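Local coordinates for protein intimin (Escherichia coli O127:H6 str. E2348/69, PDB 6TQD) that probably acts as a bacterial cell-surface adhesin of the attaching and effacing type, its juncture domains holding an extended conformation, at residues Gln52-Gln57 and Asp61-Leu66. Sequence-based numbering, arbitrary orientation. Where two conformers were deposited one is given.
Sequences QHSGSQ and DYQAIL
The carbonyl oxygen of D61 sits over the centre of one face of the H53 imidazole, 3.4 Å above its plane, while the edge of the same ring turns toward the face of Y62. This edge-to-face, T-shaped pair has planes 79° apart; H53 CD2 lies 3.7 Å from Y62 CZ, near the rim of the phenol ring. The contact is the loop end of an antiparallel β-hairpin formed by strands 50-53 and 62-65, the former an outermost strand of its sheet in a two-sheet β-sandwich, probably Ig-like. The imidazole is held at two nitrogens: ND1 accepts the backbone N-H of G55, and NE2 bonds to the carbonyl of S58 in the hairpin loop. The Y62 ring also meets that of W39.

Q52 and Q63 form a hydrogen-bonded pair of the ladder, with N to O distances of 3.0 Å from Q52 N to Q63 O and 2.9 Å from Q63 N to Q52 O. Their side chains leave the same sheet face, extended beyond CG, and the terminal amides join as well: Q63 NE2 donates to Q52 OE1 at 2.8 Å, lying 22° off the carbonyl plane of Q52. I65 CG1 packs beside the Q52 amide at about 4.0 Å from CD.

Past the strands, the D61 main chain and carboxylate both grip the turn. S54 N donates almost straight to D61 O, the same oxygen that lies over the imidazole. In one of two conformers of D61, with CG anti to the backbone N (chi1 -174°), the carboxylate lies between the two serine hydroxyls: OD1 is one of several acceptors around S54 OG, and S56 OG donates to the anti lone pair of D61 OD2 at 2.6 Å.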
ATOM      1  N   GLN A  52      13.569  16.178  -0.124  1.00 10.66           N
ATOM      2  CA  GLN A  52      14.860  16.817   0.018  1.00 12.45           C
ATOM      3  C   GLN A  52      15.548  16.861  -1.334  1.00 11.80           C
ATOM      4  O   GLN A  52      15.297  16.024  -2.206  1.00 10.66           O
ATOM      5  CB  GLN A  52      15.785  16.073   0.990  1.00 15.40           C
ATOM      6  CG  GLN A  52      15.989  14.627   0.621  1.00 14.35           C
ATOM      7  CD  GLN A  52      16.946  13.910   1.570  1.00 20.01           C
ATOM      8  OE1 GLN A  52      17.882  13.255   1.131  1.00 26.61           O
ATOM      9  NE2 GLN A  52      16.769  14.128   2.864  1.00 22.46           N
ATOM     10  N   HIS A  53      16.419  17.852  -1.504  1.00 14.00           N
ATOM     11  CA  HIS A  53      17.272  17.886  -2.672  1.00 17.58           C
ATOM     12  C   HIS A  53      18.153  16.645  -2.700  1.00 18.08           C
ATOM     13  O   HIS A  53      18.639  16.182  -1.663  1.00 19.64           O
ATOM     14  CB  HIS A  53      18.131  19.150  -2.620  1.00 20.56           C
ATOM     15  CG  HIS A  53      18.643  19.583  -3.956  1.00 25.94           C
ATOM     16  ND1 HIS A  53      19.861  19.169  -4.454  1.00 27.88           N
ATOM     17  CD2 HIS A  53      18.101  20.387  -4.904  1.00 26.59           C
ATOM     18  CE1 HIS A  53      20.050  19.703  -5.649  1.00 28.90           C
ATOM     19  NE2 HIS A  53      19.000  20.447  -5.944  1.00 27.61           N
ATOM     20  N   SER A  54      18.335  16.082  -3.897  1.00 17.90           N
ATOM     21  CA  SER A  54      19.119  14.857  -4.034  1.00 21.38           C
ATOM     22  C   SER A  54      20.609  15.079  -3.812  1.00 25.66           C
ATOM     23  O   SER A  54      21.354  14.099  -3.718  1.00 28.07           O
ATOM     24  CB  SER A  54      18.906  14.249  -5.423  1.00 26.81           C
ATOM     25  OG  SER A  54      17.532  13.996  -5.669  1.00 31.24           O
ATOM     26  N   GLY A  55      21.055  16.328  -3.723  1.00 25.89           N
ATOM     27  CA  GLY A  55      22.453  16.633  -3.508  1.00 30.93           C
ATOM     28  C   GLY A  55      23.246  16.882  -4.766  1.00 36.12           C
ATOM     29  O   GLY A  55      24.455  17.145  -4.679  1.00 40.37           O
ATOM     30  N   SER A  56      22.615  16.808  -5.931  1.00 34.33           N
ATOM     31  CA  SER A  56      23.284  17.112  -7.187  1.00 36.87           C
ATOM     32  C   SER A  56      23.355  18.632  -7.326  1.00 36.94           C
ATOM     33  O   SER A  56      22.983  19.380  -6.418  1.00 36.08           O
ATOM     34  CB  SER A  56      22.553  16.438  -8.343  1.00 37.05           C
ATOM     35  OG  SER A  56      21.339  17.112  -8.642  1.00 36.39           O
ATOM     36  N   GLN A  57      23.836  19.110  -8.467  1.00 38.57           N
ATOM     37  CA  GLN A  57      23.930  20.542  -8.710  1.00 40.87           C
ATOM     38  C   GLN A  57      22.697  21.106  -9.410  1.00 34.93           C
ATOM     39  O   GLN A  57      22.662  22.309  -9.691  1.00 35.34           O
ATOM     40  CB  GLN A  57      25.189  20.855  -9.529  1.00 50.02           C
ATOM     41  CG  GLN A  57      26.490  20.358  -8.910  1.00 57.82           C
ATOM     42  CD  GLN A  57      26.741  18.886  -9.180  1.00 63.55           C
ATOM     43  OE1 GLN A  57      25.872  18.180  -9.694  1.00 64.83           O
ATOM     44  NE2 GLN A  57      27.936  18.415  -8.836  1.00 66.13           N
ATOM     45  N   ASP A  61      16.360  18.663  -8.899  0.56 16.39           N
ATOM     46  CA  ASP A  61      16.642  17.266  -8.565  0.56 17.63           C
ATOM     47  C   ASP A  61      16.262  17.021  -7.110  0.56 14.72           C
ATOM     48  O   ASP A  61      17.025  17.343  -6.194  0.56 15.18           O
ATOM     49  CB  ASP A  61      18.115  16.948  -8.808  0.56 22.73           C
ATOM     50  CG  ASP A  61      18.437  15.481  -8.607  0.56 26.47           C
ATOM     51  OD1 ASP A  61      17.493  14.671  -8.495  0.56 29.13           O
ATOM     52  OD2 ASP A  61      19.638  15.138  -8.557  0.56 32.11           O
ATOM     53  N   TYR A  62      15.089  16.421  -6.904  1.00  9.68           N
ATOM     54  CA  TYR A  62      14.555  16.163  -5.579  1.00 10.46           C
ATOM     55  C   TYR A  62      14.190  14.693  -5.436  1.00 10.53           C
ATOM     56  O   TYR A  62      14.005  13.975  -6.419  1.00 12.44           O
ATOM     57  CB  TYR A  62      13.309  17.028  -5.323  1.00 12.42           C
ATOM     58  CG  TYR A  62      13.689  18.448  -5.025  1.00  9.70           C
ATOM     59  CD1 TYR A  62      13.874  19.371  -6.052  1.00 11.59           C
ATOM     60  CD2 TYR A  62      13.891  18.864  -3.729  1.00  8.87           C
ATOM     61  CE1 TYR A  62      14.252  20.667  -5.771  1.00 12.90           C
ATOM     62  CE2 TYR A  62      14.239  20.144  -3.438  1.00 10.81           C
ATOM     63  CZ  TYR A  62      14.441  21.045  -4.468  1.00 12.01           C
ATOM     64  OH  TYR A  62      14.797  22.336  -4.165  1.00 12.96           O
ATOM     65  N   GLN A  63      14.098  14.264  -4.190  1.00  9.33           N
ATOM     66  CA  GLN A  63      13.726  12.895  -3.868  1.00  9.95           C
ATOM     67  C   GLN A  63      12.869  12.905  -2.615  1.00 10.66           C
ATOM     68  O   GLN A  63      12.957  13.811  -1.782  1.00 11.29           O
ATOM     69  CB  GLN A  63      14.962  12.026  -3.625  1.00 13.02           C
ATOM     70  CG  GLN A  63      15.808  12.457  -2.445  1.00 13.23           C
ATOM     71  CD  GLN A  63      17.218  11.873  -2.490  1.00 16.83           C
ATOM     72  OE1 GLN A  63      17.631  11.280  -3.488  1.00 20.35           O
ATOM     73  NE2 GLN A  63      17.942  12.016  -1.391  1.00 18.35           N
ATOM     74  N   ALA A  64      12.045  11.880  -2.481  1.00 10.34           N
ATOM     75  CA  ALA A  64      11.208  11.706  -1.312  1.00 10.12           C
ATOM     76  C   ALA A  64      11.781  10.576  -0.473  1.00 10.51           C
ATOM     77  O   ALA A  64      12.120   9.516  -1.012  1.00 10.85           O
ATOM     78  CB  ALA A  64       9.770  11.380  -1.714  1.00  9.73           C
ATOM     79  N   ILE A  65      11.914  10.823   0.823  1.00  9.02           N
ATOM     80  CA  ILE A  65      12.209   9.795   1.816  1.00  9.94           C
ATOM     81  C   ILE A  65      10.867   9.380   2.397  1.00  9.62           C
ATOM     82  O   ILE A  65      10.188  10.177   3.045  1.00 10.73           O
ATOM     83  CB  ILE A  65      13.151  10.313   2.905  1.00 12.47           C
ATOM     84  CG1 ILE A  65      14.388  10.980   2.287  1.00 16.87           C
ATOM     85  CG2 ILE A  65      13.537   9.164   3.837  1.00 15.75           C
ATOM     86  CD1 ILE A  65      15.092  10.156   1.242  1.00 19.24           C
ATOM     87  N   LEU A  66      10.475   8.132   2.154  1.00 10.56           N
ATOM     88  CA  LEU A  66       9.147   7.687   2.542  1.00  9.79           C
ATOM     89  C   LEU A  66       9.110   7.316   4.021  1.00 11.31           C
ATOM     90  O   LEU A  66      10.080   6.757   4.548  1.00 11.91           O
ATOM     91  CB  LEU A  66       8.743   6.485   1.693  1.00 10.72           C
ATOM     92  CG  LEU A  66       8.062   6.836   0.360  1.00 11.15           C
ATOM     93  CD1 LEU A  66       8.907   7.791  -0.462  1.00 13.66           C
ATOM     94  CD2 LEU A  66       7.730   5.595  -0.450  1.00 12.20           C
TER